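PDB 1DDZ: carbonic anhydrase from Porphyridium purpureum, which probably catalyses the reversible hydration of carbon dioxide to hydrogencarbonate, as a zinc-dependent carbonic anhydrase of the beta class. Local coordinates for residues A[98-103]-A[125-130]; A[94-99]-A[346-351]; A[75-80]-A[212-217]; A[69-74]-A[82-87]; A[106-111]-A[360-365]. One frame throughout, in Å; residues are numbered along the deposited sequence.

Contact 1 of 5, residues A[98-103]-A[125-130]. With ZN (zinc ion), chain C.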
# COMPACT_ATOMS: atom_id res chain seq x y z
N ILE A 98 -9.30 2.10 9.40
CA ILE A 98 -9.08 1.65 10.78
C ILE A 98 -8.15 2.63 11.51
O ILE A 98 -7.00 2.83 11.11
CB ILE A 98 -8.46 0.22 10.83
CG1 ILE A 98 -9.46 -0.82 10.30
CG2 ILE A 98 -8.03 -0.14 12.27
CD1 ILE A 98 -10.73 -0.93 11.13
N ALA A 99 -8.68 3.23 12.57
CA ALA A 99 -7.94 4.17 13.41
C ALA A 99 -7.48 5.45 12.74
O ALA A 99 -6.42 5.98 13.09
CB ALA A 99 -6.76 3.47 14.08
N ASN A 100 -8.25 5.95 11.78
CA ASN A 100 -7.95 7.21 11.08
C ASN A 100 -6.47 7.44 10.75
O ASN A 100 -5.92 8.52 10.98
CB ASN A 100 -8.54 8.43 11.86
CG ASN A 100 -8.25 8.39 13.37
OD1 ASN A 100 -9.01 7.82 14.15
ND2 ASN A 100 -7.16 9.00 13.78
N GLN A 101 -5.86 6.45 10.11
CA GLN A 101 -4.47 6.50 9.76
C GLN A 101 -4.18 7.29 8.50
O GLN A 101 -4.95 7.28 7.55
CB GLN A 101 -3.92 5.09 9.58
CG GLN A 101 -3.90 4.27 10.84
CD GLN A 101 -2.97 4.87 11.89
OE1 GLN A 101 -3.42 5.42 12.90
NE2 GLN A 101 -1.68 4.81 11.63
N CYS A 102 -3.01 7.92 8.52
CA CYS A 102 -2.53 8.68 7.41
C CYS A 102 -1.11 8.19 7.17
O CYS A 102 -0.14 8.93 7.33
CB CYS A 102 -2.57 10.18 7.69
SG CYS A 102 -4.24 10.82 7.81
N ILE A 103 -1.00 6.92 6.77
CA ILE A 103 0.26 6.26 6.50
C ILE A 103 0.93 6.89 5.28
O ILE A 103 0.30 7.05 4.24
CB ILE A 103 0.02 4.75 6.32
CG1 ILE A 103 -0.51 4.17 7.62
CG2 ILE A 103 1.30 4.03 5.84
CD1 ILE A 103 -1.23 2.88 7.47
N ILE A 125 -8.35 20.43 5.83
CA ILE A 125 -8.25 18.98 6.00
C ILE A 125 -8.31 18.74 7.50
O ILE A 125 -7.62 19.39 8.27
CB ILE A 125 -6.90 18.43 5.46
CG1 ILE A 125 -6.78 18.67 3.95
CG2 ILE A 125 -6.76 16.92 5.78
CD1 ILE A 125 -5.39 18.38 3.45
N LEU A 126 -9.18 17.83 7.92
CA LEU A 126 -9.31 17.50 9.33
C LEU A 126 -9.01 16.01 9.55
O LEU A 126 -9.48 15.15 8.78
CB LEU A 126 -10.74 17.78 9.83
CG LEU A 126 -11.20 19.22 10.05
CD1 LEU A 126 -12.69 19.30 10.16
CD2 LEU A 126 -10.62 19.72 11.34
N VAL A 127 -8.18 15.69 10.53
CA VAL A 127 -7.93 14.29 10.87
C VAL A 127 -8.65 14.16 12.21
O VAL A 127 -8.37 14.91 13.13
CB VAL A 127 -6.45 13.95 11.02
CG1 VAL A 127 -6.32 12.50 11.41
CG2 VAL A 127 -5.70 14.22 9.74
N CYS A 128 -9.63 13.28 12.28
CA CYS A 128 -10.41 13.14 13.50
C CYS A 128 -10.33 11.75 14.08
O CYS A 128 -10.56 10.77 13.38
CB CYS A 128 -11.88 13.49 13.24
SG CYS A 128 -12.96 13.29 14.63
N GLY A 129 -9.99 11.68 15.37
CA GLY A 129 -9.91 10.43 16.08
C GLY A 129 -11.04 10.46 17.08
O GLY A 129 -11.65 11.51 17.26
N HIS A 130 -11.27 9.36 17.78
CA HIS A 130 -12.35 9.31 18.75
C HIS A 130 -11.93 8.44 19.93
O HIS A 130 -11.27 7.43 19.76
CB HIS A 130 -13.63 8.78 18.10
CG HIS A 130 -13.50 7.37 17.58
ND1 HIS A 130 -14.31 6.35 18.01
CD2 HIS A 130 -12.64 6.82 16.69
CE1 HIS A 130 -13.95 5.23 17.43
NE2 HIS A 130 -12.94 5.47 16.62
ZN ZN C . -11.95 3.78 16.03
O HOH W 1 -9.46 6.89 16.79

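Contact 2 of 5, residues A[94-99]-A[346-351]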
# COMPACT_ATOMS: atom_id res chain seq x y z
N VAL A 94 -15.23 12.66 2.76
CA VAL A 94 -14.81 11.73 3.80
C VAL A 94 -14.00 10.50 3.41
O VAL A 94 -14.29 9.82 2.43
CB VAL A 94 -16.05 11.21 4.58
CG1 VAL A 94 -15.63 10.32 5.71
CG2 VAL A 94 -16.88 12.36 5.12
N HIS A 95 -12.97 10.23 4.21
CA HIS A 95 -12.13 9.04 4.03
C HIS A 95 -12.20 8.38 5.41
O HIS A 95 -12.15 9.06 6.44
CB HIS A 95 -10.69 9.42 3.70
CG HIS A 95 -9.77 8.24 3.55
ND1 HIS A 95 -10.11 7.10 2.85
CD2 HIS A 95 -8.49 8.04 3.96
CE1 HIS A 95 -9.09 6.26 2.83
NE2 HIS A 95 -8.09 6.81 3.50
N ARG A 96 -12.45 7.07 5.43
CA ARG A 96 -12.51 6.33 6.68
C ARG A 96 -11.75 5.04 6.58
O ARG A 96 -11.87 4.32 5.58
CB ARG A 96 -13.94 6.03 7.10
CG ARG A 96 -14.71 7.25 7.45
CD ARG A 96 -15.98 6.89 8.11
NE ARG A 96 -16.75 8.09 8.41
CZ ARG A 96 -16.49 8.94 9.39
NH1 ARG A 96 -15.48 8.73 10.22
NH2 ARG A 96 -17.22 10.04 9.51
N ASN A 97 -10.96 4.77 7.60
CA ASN A 97 -10.17 3.55 7.66
C ASN A 97 -10.01 3.18 9.13
O ASN A 97 -10.58 3.85 10.00
CB ASN A 97 -8.82 3.73 6.96
CG ASN A 97 -7.91 4.71 7.67
OD1 ASN A 97 -8.09 4.98 8.87
ND2 ASN A 97 -6.95 5.26 6.95
N ILE A 98 -9.30 2.10 9.40
CA ILE A 98 -9.08 1.65 10.78
C ILE A 98 -8.15 2.63 11.51
O ILE A 98 -7.00 2.83 11.11
CB ILE A 98 -8.46 0.22 10.83
CG1 ILE A 98 -9.46 -0.82 10.30
CG2 ILE A 98 -8.03 -0.14 12.27
CD1 ILE A 98 -10.73 -0.93 11.13
N ALA A 99 -8.68 3.23 12.57
CA ALA A 99 -7.94 4.17 13.41
C ALA A 99 -7.48 5.45 12.74
O ALA A 99 -6.42 5.98 13.09
CB ALA A 99 -6.76 3.47 14.08
N VAL A 346 -23.43 1.03 11.66
CA VAL A 346 -22.76 0.61 10.44
C VAL A 346 -21.29 1.04 10.46
O VAL A 346 -20.97 2.15 10.89
CB VAL A 346 -23.55 1.00 9.10
CG1 VAL A 346 -24.82 1.75 9.39
CG2 VAL A 346 -22.70 1.72 8.13
N PHE A 347 -20.42 0.07 10.19
CA PHE A 347 -18.97 0.23 10.14
C PHE A 347 -18.74 0.73 8.72
O PHE A 347 -19.19 0.10 7.78
CB PHE A 347 -18.34 -1.16 10.32
CG PHE A 347 -16.92 -1.15 10.80
CD1 PHE A 347 -16.60 -0.66 12.06
CD2 PHE A 347 -15.90 -1.66 9.99
CE1 PHE A 347 -15.27 -0.69 12.50
CE2 PHE A 347 -14.57 -1.69 10.42
CZ PHE A 347 -14.25 -1.20 11.69
N VAL A 348 -18.00 1.82 8.55
CA VAL A 348 -17.81 2.41 7.22
C VAL A 348 -16.40 2.61 6.69
O VAL A 348 -15.50 3.08 7.40
CB VAL A 348 -18.50 3.81 7.15
CG1 VAL A 348 -18.38 4.40 5.76
CG2 VAL A 348 -19.95 3.71 7.53
N HIS A 349 -16.22 2.30 5.41
CA HIS A 349 -14.94 2.48 4.73
C HIS A 349 -15.25 3.36 3.51
O HIS A 349 -16.21 3.10 2.81
CB HIS A 349 -14.35 1.14 4.29
CG HIS A 349 -13.05 1.26 3.55
ND1 HIS A 349 -12.03 2.11 3.95
CD2 HIS A 349 -12.60 0.65 2.43
CE1 HIS A 349 -11.02 2.01 3.10
NE2 HIS A 349 -11.34 1.13 2.17
N ARG A 350 -14.50 4.43 3.31
CA ARG A 350 -14.72 5.29 2.17
C ARG A 350 -13.44 5.65 1.51
O ARG A 350 -12.48 6.03 2.18
CB ARG A 350 -15.40 6.59 2.56
CG ARG A 350 -16.81 6.43 2.94
CD ARG A 350 -17.47 7.76 3.12
NE ARG A 350 -18.85 7.56 3.52
CZ ARG A 350 -19.82 7.14 2.70
NH1 ARG A 350 -19.55 6.88 1.43
NH2 ARG A 350 -21.04 6.95 3.17
N ASN A 351 -13.44 5.55 0.19
CA ASN A 351 -12.28 5.90 -0.61
C ASN A 351 -12.81 6.45 -1.95
O ASN A 351 -14.02 6.57 -2.14
CB ASN A 351 -11.33 4.70 -0.80
CG ASN A 351 -11.96 3.55 -1.56
OD1 ASN A 351 -12.87 3.74 -2.37
ND2 ASN A 351 -11.49 2.35 -1.32

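Contact 3 of 5, residues A[75-80]-A[212-217]. With ZN (zinc ion), chain C.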
# COMPACT_ATOMS: atom_id res chain seq x y z
N ALA A 75 -13.20 4.07 10.77
CA ALA A 75 -14.31 3.24 10.34
C ALA A 75 -15.33 2.92 11.42
O ALA A 75 -16.44 2.59 11.08
CB ALA A 75 -13.81 1.96 9.72
N ASP A 76 -14.94 2.89 12.70
CA ASP A 76 -15.93 2.60 13.76
C ASP A 76 -16.40 3.88 14.37
O ASP A 76 -16.32 4.03 15.59
CB ASP A 76 -15.45 1.63 14.89
CG ASP A 76 -13.95 1.69 15.12
OD1 ASP A 76 -13.29 0.75 14.65
OD2 ASP A 76 -13.43 2.66 15.73
N SER A 77 -16.93 4.79 13.58
CA SER A 77 -17.38 6.06 14.13
C SER A 77 -18.86 6.30 14.17
O SER A 77 -19.61 6.11 13.20
CB SER A 77 -16.60 7.24 13.50
OG SER A 77 -15.28 7.18 14.06
N ARG A 78 -19.31 6.61 15.37
CA ARG A 78 -20.72 6.79 15.64
C ARG A 78 -21.29 8.13 15.28
O ARG A 78 -22.43 8.41 15.61
CB ARG A 78 -21.04 6.49 17.12
CG ARG A 78 -20.65 5.08 17.53
CD ARG A 78 -20.81 4.89 19.00
NE ARG A 78 -20.89 3.47 19.35
CZ ARG A 78 -20.88 3.01 20.60
NH1 ARG A 78 -20.79 3.85 21.62
NH2 ARG A 78 -21.01 1.70 20.83
N VAL A 79 -20.52 8.98 14.61
CA VAL A 79 -21.05 10.26 14.20
C VAL A 79 -20.56 10.72 12.83
O VAL A 79 -19.36 10.81 12.58
CB VAL A 79 -20.77 11.39 15.22
CG1 VAL A 79 -21.62 12.61 14.89
CG2 VAL A 79 -21.05 10.91 16.64
N PRO A 80 -21.50 10.97 11.90
CA PRO A 80 -21.11 11.43 10.56
C PRO A 80 -20.36 12.77 10.65
O PRO A 80 -20.74 13.67 11.42
CB PRO A 80 -22.47 11.56 9.85
CG PRO A 80 -23.24 10.42 10.45
CD PRO A 80 -22.94 10.61 11.93
N VAL A 212 -8.29 16.79 15.48
CA VAL A 212 -9.44 16.94 16.34
C VAL A 212 -9.81 15.55 16.92
O VAL A 212 -9.43 14.55 16.34
CB VAL A 212 -10.56 17.62 15.46
CG1 VAL A 212 -11.63 16.64 15.02
CG2 VAL A 212 -11.06 18.87 16.09
N VAL A 213 -10.41 15.49 18.11
CA VAL A 213 -10.84 14.21 18.72
C VAL A 213 -12.14 14.53 19.40
O VAL A 213 -12.41 15.69 19.67
CB VAL A 213 -10.04 13.70 19.98
CG1 VAL A 213 -9.51 12.28 19.80
CG2 VAL A 213 -9.03 14.71 20.45
N TYR A 214 -12.90 13.50 19.76
CA TYR A 214 -14.12 13.72 20.49
C TYR A 214 -14.48 12.41 21.13
O TYR A 214 -13.97 11.36 20.75
CB TYR A 214 -15.26 14.18 19.56
CG TYR A 214 -15.84 13.11 18.67
CD1 TYR A 214 -17.05 12.45 19.00
CD2 TYR A 214 -15.20 12.74 17.49
CE1 TYR A 214 -17.60 11.44 18.16
CE2 TYR A 214 -15.73 11.75 16.67
CZ TYR A 214 -16.92 11.11 17.00
OH TYR A 214 -17.28 10.14 16.10
N GLY A 215 -15.32 12.48 22.14
CA GLY A 215 -15.81 11.28 22.78
C GLY A 215 -17.27 11.29 22.40
O GLY A 215 -17.91 12.34 22.45
N VAL A 216 -17.81 10.14 22.02
CA VAL A 216 -19.20 10.05 21.60
C VAL A 216 -20.19 10.44 22.71
O VAL A 216 -21.33 10.78 22.44
CB VAL A 216 -19.53 8.64 21.02
CG1 VAL A 216 -19.62 7.62 22.13
CG2 VAL A 216 -20.81 8.67 20.20
N GLY A 217 -19.72 10.42 23.96
CA GLY A 217 -20.58 10.78 25.09
C GLY A 217 -21.02 12.23 25.11
O GLY A 217 -21.92 12.57 25.85
ZN ZN C . -11.95 3.78 16.03
O HOH W 2 -18.37 8.16 17.33

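Contact 4 of 5, residues A[69-74]-A[82-87]. With ZN (zinc ion), chain C.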
# COMPACT_ATOMS: atom_id res chain seq x y z
N TYR A 69 -14.04 20.86 3.05
CA TYR A 69 -13.31 20.04 4.02
C TYR A 69 -13.07 18.60 3.57
O TYR A 69 -13.92 17.99 2.94
CB TYR A 69 -14.07 19.93 5.34
CG TYR A 69 -14.14 21.20 6.14
CD1 TYR A 69 -15.14 22.13 5.90
CD2 TYR A 69 -13.20 21.48 7.12
CE1 TYR A 69 -15.20 23.30 6.60
CE2 TYR A 69 -13.25 22.65 7.83
CZ TYR A 69 -14.26 23.57 7.57
OH TYR A 69 -14.34 24.77 8.23
N LEU A 70 -11.87 18.11 3.87
CA LEU A 70 -11.49 16.73 3.65
C LEU A 70 -11.43 16.26 5.11
O LEU A 70 -10.83 16.91 5.96
CB LEU A 70 -10.10 16.61 3.05
CG LEU A 70 -9.69 15.24 2.49
CD1 LEU A 70 -8.23 15.07 2.68
CD2 LEU A 70 -10.44 14.10 3.11
N TRP A 71 -12.10 15.16 5.41
CA TRP A 71 -12.12 14.61 6.74
C TRP A 71 -11.66 13.16 6.69
O TRP A 71 -12.24 12.32 6.00
CB TRP A 71 -13.51 14.71 7.30
CG TRP A 71 -13.77 14.00 8.60
CD1 TRP A 71 -13.84 12.65 8.81
CD2 TRP A 71 -14.18 14.61 9.83
NE1 TRP A 71 -14.28 12.39 10.08
CE2 TRP A 71 -14.50 13.58 10.73
CE3 TRP A 71 -14.34 15.93 10.25
CZ2 TRP A 71 -14.96 13.82 12.01
CZ3 TRP A 71 -14.80 16.18 11.52
CH2 TRP A 71 -15.11 15.13 12.39
N ILE A 72 -10.57 12.88 7.39
CA ILE A 72 -10.01 11.54 7.48
C ILE A 72 -10.38 11.03 8.87
O ILE A 72 -9.91 11.55 9.88
CB ILE A 72 -8.49 11.57 7.27
CG1 ILE A 72 -8.18 12.16 5.88
CG2 ILE A 72 -7.89 10.18 7.47
CD1 ILE A 72 -6.94 12.98 5.82
N GLY A 73 -11.29 10.05 8.91
CA GLY A 73 -11.78 9.51 10.15
C GLY A 73 -11.62 8.01 10.26
O GLY A 73 -11.02 7.37 9.41
N CYS A 74 -12.18 7.45 11.32
CA CYS A 74 -12.10 6.04 11.60
C CYS A 74 -13.36 5.33 11.17
O CYS A 74 -14.46 5.88 11.26
CB CYS A 74 -11.92 5.85 13.12
SG CYS A 74 -11.74 4.15 13.68
N ASN A 82 -20.15 15.38 8.64
CA ASN A 82 -20.92 16.60 8.35
C ASN A 82 -21.74 17.01 9.55
O ASN A 82 -21.88 18.19 9.82
CB ASN A 82 -21.83 16.42 7.13
CG ASN A 82 -23.00 15.49 7.40
OD1 ASN A 82 -22.82 14.29 7.51
ND2 ASN A 82 -24.20 16.06 7.56
N GLN A 83 -22.20 16.03 10.32
CA GLN A 83 -23.00 16.27 11.50
C GLN A 83 -22.17 16.98 12.58
O GLN A 83 -22.56 18.04 13.09
CB GLN A 83 -23.47 14.93 12.04
CG GLN A 83 -24.78 14.97 12.77
CD GLN A 83 -25.69 13.88 12.30
OE1 GLN A 83 -26.05 13.83 11.14
NE2 GLN A 83 -26.05 12.97 13.20
N LEU A 84 -21.03 16.41 12.91
CA LEU A 84 -20.16 17.00 13.91
C LEU A 84 -19.77 18.43 13.53
O LEU A 84 -19.52 19.27 14.39
CB LEU A 84 -18.89 16.16 14.07
CG LEU A 84 -18.98 14.78 14.73
CD1 LEU A 84 -17.74 13.96 14.41
CD2 LEU A 84 -19.16 14.92 16.22
N LEU A 85 -19.65 18.70 12.24
CA LEU A 85 -19.28 20.04 11.80
C LEU A 85 -20.50 20.94 11.56
O LEU A 85 -20.35 22.08 11.16
CB LEU A 85 -18.44 19.98 10.51
CG LEU A 85 -17.02 19.43 10.64
CD1 LEU A 85 -16.33 19.40 9.28
CD2 LEU A 85 -16.23 20.29 11.60
N ASP A 86 -21.70 20.43 11.83
CA ASP A 86 -22.94 21.17 11.61
C ASP A 86 -23.02 21.62 10.15
O ASP A 86 -23.35 22.78 9.86
CB ASP A 86 -23.01 22.39 12.54
CG ASP A 86 -24.42 22.92 12.70
OD1 ASP A 86 -25.38 22.12 12.61
OD2 ASP A 86 -24.58 24.14 12.95
N LEU A 87 -22.70 20.71 9.23
CA LEU A 87 -22.72 20.98 7.79
C LEU A 87 -23.63 20.00 7.04
O LEU A 87 -23.86 18.88 7.50
CB LEU A 87 -21.32 20.86 7.17
CG LEU A 87 -20.31 21.98 7.37
CD1 LEU A 87 -18.99 21.58 6.71
CD2 LEU A 87 -20.86 23.27 6.77
ZN ZN C . -11.95 3.78 16.03

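Contact 5 of 5, residues A[106-111]-A[360-365]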
# COMPACT_ATOMS: atom_id res chain seq x y z
N ASP A 106 0.43 4.93 2.00
CA ASP A 106 -0.89 4.33 1.78
C ASP A 106 -1.53 5.06 0.61
O ASP A 106 -1.91 6.23 0.75
CB ASP A 106 -1.77 4.44 3.04
CG ASP A 106 -3.16 3.85 2.86
OD1 ASP A 106 -3.34 2.96 2.04
OD2 ASP A 106 -4.11 4.27 3.53
N ILE A 107 -1.68 4.39 -0.52
CA ILE A 107 -2.27 4.98 -1.71
C ILE A 107 -3.76 5.24 -1.55
O ILE A 107 -4.28 6.12 -2.22
CB ILE A 107 -2.01 4.12 -2.98
CG1 ILE A 107 -2.42 4.89 -4.24
CG2 ILE A 107 -2.77 2.81 -2.87
CD1 ILE A 107 -1.34 5.65 -4.87
N SER A 108 -4.46 4.50 -0.70
CA SER A 108 -5.89 4.76 -0.53
C SER A 108 -6.05 6.13 0.13
O SER A 108 -6.97 6.90 -0.19
CB SER A 108 -6.58 3.68 0.30
OG SER A 108 -7.89 4.10 0.67
N PHE A 109 -5.13 6.44 1.04
CA PHE A 109 -5.13 7.71 1.75
C PHE A 109 -4.62 8.81 0.81
O PHE A 109 -5.26 9.85 0.65
CB PHE A 109 -4.29 7.58 3.04
CG PHE A 109 -3.64 8.86 3.49
CD1 PHE A 109 -4.41 9.98 3.83
CD2 PHE A 109 -2.26 8.96 3.51
CE1 PHE A 109 -3.80 11.18 4.17
CE2 PHE A 109 -1.64 10.17 3.85
CZ PHE A 109 -2.41 11.28 4.17
N LEU A 110 -3.48 8.57 0.17
CA LEU A 110 -2.87 9.52 -0.74
C LEU A 110 -3.77 9.93 -1.94
O LEU A 110 -3.80 11.10 -2.33
CB LEU A 110 -1.54 8.97 -1.25
CG LEU A 110 -0.41 8.75 -0.24
CD1 LEU A 110 0.77 8.05 -0.90
CD2 LEU A 110 -0.00 10.08 0.30
N SER A 111 -4.49 8.98 -2.53
CA SER A 111 -5.39 9.29 -3.65
C SER A 111 -6.62 10.12 -3.22
O SER A 111 -7.04 11.03 -3.95
CB SER A 111 -5.75 8.02 -4.45
OG SER A 111 -6.48 7.07 -3.67
N ASP A 360 -5.41 -4.08 -1.67
CA ASP A 360 -5.45 -2.83 -0.92
C ASP A 360 -5.53 -3.04 0.59
O ASP A 360 -6.58 -3.43 1.08
CB ASP A 360 -6.64 -2.00 -1.38
CG ASP A 360 -6.65 -0.63 -0.76
OD1 ASP A 360 -5.64 0.07 -0.88
OD2 ASP A 360 -7.67 -0.24 -0.18
N MET A 361 -4.46 -2.74 1.34
CA MET A 361 -4.42 -2.94 2.79
C MET A 361 -5.43 -2.13 3.56
O MET A 361 -5.99 -2.62 4.55
CB MET A 361 -3.01 -2.71 3.36
CG MET A 361 -2.02 -3.81 3.01
SD MET A 361 -2.42 -5.38 3.82
CE MET A 361 -1.99 -4.98 5.55
N SER A 362 -5.69 -0.89 3.15
CA SER A 362 -6.70 -0.10 3.85
C SER A 362 -8.06 -0.81 3.77
O SER A 362 -8.80 -0.90 4.74
CB SER A 362 -6.80 1.32 3.26
OG SER A 362 -7.84 2.04 3.90
N PHE A 363 -8.41 -1.29 2.57
CA PHE A 363 -9.65 -2.04 2.34
C PHE A 363 -9.63 -3.39 3.10
O PHE A 363 -10.56 -3.71 3.85
CB PHE A 363 -9.86 -2.21 0.81
CG PHE A 363 -10.67 -3.41 0.41
CD1 PHE A 363 -10.11 -4.40 -0.39
CD2 PHE A 363 -11.99 -3.57 0.84
CE1 PHE A 363 -10.84 -5.54 -0.76
CE2 PHE A 363 -12.73 -4.70 0.48
CZ PHE A 363 -12.15 -5.68 -0.33
N LEU A 364 -8.56 -4.17 2.92
CA LEU A 364 -8.44 -5.47 3.58
C LEU A 364 -8.50 -5.43 5.11
O LEU A 364 -9.15 -6.28 5.74
CB LEU A 364 -7.18 -6.17 3.12
CG LEU A 364 -7.13 -6.52 1.64
CD1 LEU A 364 -5.74 -6.99 1.24
CD2 LEU A 364 -8.19 -7.58 1.34
N SER A 365 -7.88 -4.42 5.70
CA SER A 365 -7.87 -4.26 7.16
C SER A 365 -9.27 -3.99 7.70
O SER A 365 -9.66 -4.56 8.71
CB SER A 365 -6.88 -3.17 7.57
OG SER A 365 -5.55 -3.54 7.18
O HOH W 3 -6.66 4.67 4.16
O HOH W 4 -4.52 0.89 1.23
O HOH W 5 -9.44 1.65 0.53

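Contact 1 of 5, residues A[98-103]-A[125-130]
The first torsion of Asn100 (chi1 47°) holds CG between the backbone N and the carbonyl carbon, which sets it against Cys128 O, while Cys102 has SG anti to its carbonyl carbon (chi1 -68°), facing Val127. The amide of Asn100 lies against the strand backbone: CG is 3.3 Å from Cys128 O, and OD1 is 3.4 Å from Gly129 CA. A water makes the polar link. It donates to Asn100 OD1 at 2.8 Å and accepts from His130 N at 3.2 Å. The loop 98-103, which leads from strand 92-97 to helix 107-119, thus passes over the C-terminal end of strand 124-130 in the alpha/beta fold, where His130 NE2 binds the zinc ion at 2.0 Å together with Cys74, Asp76 and Cys133. An alanine at Asn100 would probably leave the water without its OD1 acceptor and open a gap over Gly129, next to the zinc ligand His130. Further along, the contact is apolar, with Cys102 SG 4.2 Å from Val127 CG2. The other methyl, Val127 CG1, lies 4.0 Å from Asn100 O. Behind the loop, Gln187 and Asn190 of helix 172-193 bind the backbone N and O of Cys102.

Contact 2 of 5, residues A[94-99]-A[346-351]
Two imidazoles, those of His95 and His349, each meet a backbone carbonyl of the opposite strand at the ring edge, near the ring plane. His95 ND1 donates to Arg350 O at 2.7 Å, with the acceptor 15° out of the plane; His349 ND1 donates to Arg96 O at 2.8 Å, with the acceptor 14° out. The third flat group, the ring of Phe347, receives Ile98 CD1 at its edge, 3.6 Å from CZ, and meets the ring of Tyr369 as well. Backbone pairing is sparse: Arg96 and Arg350 form a single antiparallel hydrogen-bonded pair whose two bonds are weak, Arg96 N to Arg350 O at 3.4 Å and Arg350 N to Arg96 O at 3.5 Å. The strand axes lie at 125° to each other, consistent with a single bridge and no longer ladder. The arginine chains cross the valines in matching fashion, Arg350 CD 4.0 Å from Val94 CB and Arg96 CD 4.1 Å from Val348 CB. This near-twofold repetition joins the edge strands of the two carbonic anhydrase halves of one chain. Each bridging carbonyl therefore takes one strong imidazole bond beside one weak amide bond, so the histidines carry much of the polar link. Arg96 NE and Arg350 NE are 5.3 Å apart, like charges whose repulsion, if felt at this distance, would probably be eased by the bonds of Arg96 NH1 to Cys74 O and, weakly, Arg350 NH1 to Cys328 O.

Contact 3 of 5, residues A[75-80]-A[212-217]
Apolar contacts carry most of the meeting between Val79 and Arg78 on one side and Tyr214 and Val216 on the other. Val79 CG2 touches Tyr214 CE1 at 3.8 Å and Val216 CG2 at 4.2 Å, so one methyl serves both partners. Val216, with CG2 anti to its backbone N and CG1 between N and the carbonyl carbon (chi1 74°), crosses the extended Arg78 chain obliquely, touching it with both methyls: CG2 lies 3.8 Å from Arg78 CB, and CG1 sits at the edge of the guanidinium, 4.0 Å from Arg78 NH1. The polar link is indirect. A single water accepts from Arg78 N at 2.7 Å and is hydrogen-bonded to Tyr214 OH at 2.6 Å, tying the phenol to the backbone of the loop. Near this hydroxyl lies Ser77, whose CB is 4.0 Å from Tyr214 OH and whose side chain touches His130, as does Tyr214. The metal bond belongs to the start of the loop, where Asp76 OD2 binds the zinc ion at 1.9 Å. With Cys74, His130 and Cys133 it completes four protein ligands, the aspartate-ligated zinc site known from one form of beta-class carbonic anhydrases, placed here at the C-terminal ends of the strands.

Contact 4 of 5, residues A[69-74]-A[82-87]
Trp71 and Tyr69 on strand 69-74 form the aromatic side of this contact, and three leucines of 82-87 pack against them. Leu84 CD1 reaches the far end of the indole, 3.5 Å from Trp71 CH2, with the two side chains at about a right angle. Leu85 slides past the same ring system, its CG 4.0 Å from Trp71 CZ3, and places CD1 over one face of the Tyr69 ring, 4.2 Å above the plane and offset toward the rim. Leu87 CD1 comes across Tyr69 and touches its CD1 at 4.0 Å. In the next shell, Gly73 leaves room for the indole, since a CB there would fall 2.7 Å from Trp71 NE1. The leucines are set by the end of helix 81-84: Asp86 takes a positive phi of 56°, and the chain closes in a Schellman motif with Leu87 N bonded to Asn82 O at 2.7 Å. Asn82 ND2 returns a bond to Leu87 O at 2.8 Å, with the donor in the carbonyl plane of Leu87, which braces the turn from the other direction. Further out, Asp86 is in a salt bridge with Lys303, and Leu84 packs on Trp300 of helix 292-307. At the far end of the strand Cys74 SG binds the zinc ion at 2.4 Å. Strand 69-74, the short helix and strand 92-97 make up a beta-alpha-beta crossover between adjacent parallel strands, with its hydrophobic interior here.

Contact 5 of 5, residues A[106-111]-A[360-365]
Asp106 opens the contact as the N-cap of helix 107-119, and its carboxylate reaches Ser362 and Asp360 through water. With CG anti to the backbone N (chi1 179°), the Asp106 carboxylate lies by the helix start, and Asp106 OD1 accepts a weak capping bond from Ser108 N at 3.3 Å. A water donates to Asp106 OD2 at 2.7 Å and is also bonded to Ser362 OG at 2.9 Å, and a second water donates to Asp106 OD1 and Asp360 OD1 while accepting from Ser362 N. Ile107 packs on Met361 of the second subunit. Ser108 makes the closest direct touch, its CB 3.8 Å from Ser362 CB, and its OG shares a third water with Asp360 OD2 at 2.9 Å from OG. Ser111, a turn later, turns its OG back to Ile107 O at 2.8 Å. Across the interface Asp360 caps helix 361-373, OD2 taking Phe363 N at 3.0 Å from above the carboxylate plane. An alanine at Asp360 would probably leave Phe363 N without its capping bond and take from two waters the Asp360 oxygens they donate to. Two buried carboxylates thus approach to 4.7 Å between Asp106 OD1 and Asp360 OD1; the water donating to both, and the helix N termini they cap, would be expected to offset the repulsion.

Overall arrangement
Contacts 1, 3 and 4 belong to one half of the chain and converge on the same zinc ion, their centres 10 to 11 Å apart; strands 69-74, 124-130 and 208-214 are consecutive neighbours in one sheet. Along the chain contact 4 closes first, and contact 1 falls within the span bounded by contact 3. Contacts 2 and 5 instead join the two halves, through edge strands 92-97 and 346-351 and through the helices 107-119 and 361-373 that follow them; their centres lie 10 Å apart. Contacts 1 and 2 overlap at Ile98 and Ala99, so the strand that meets the other half continues into the loop packed beside the zinc ligand His130, whereas contact 5 lies about 21 Å from contact 3, centre to centre, near the second subunit.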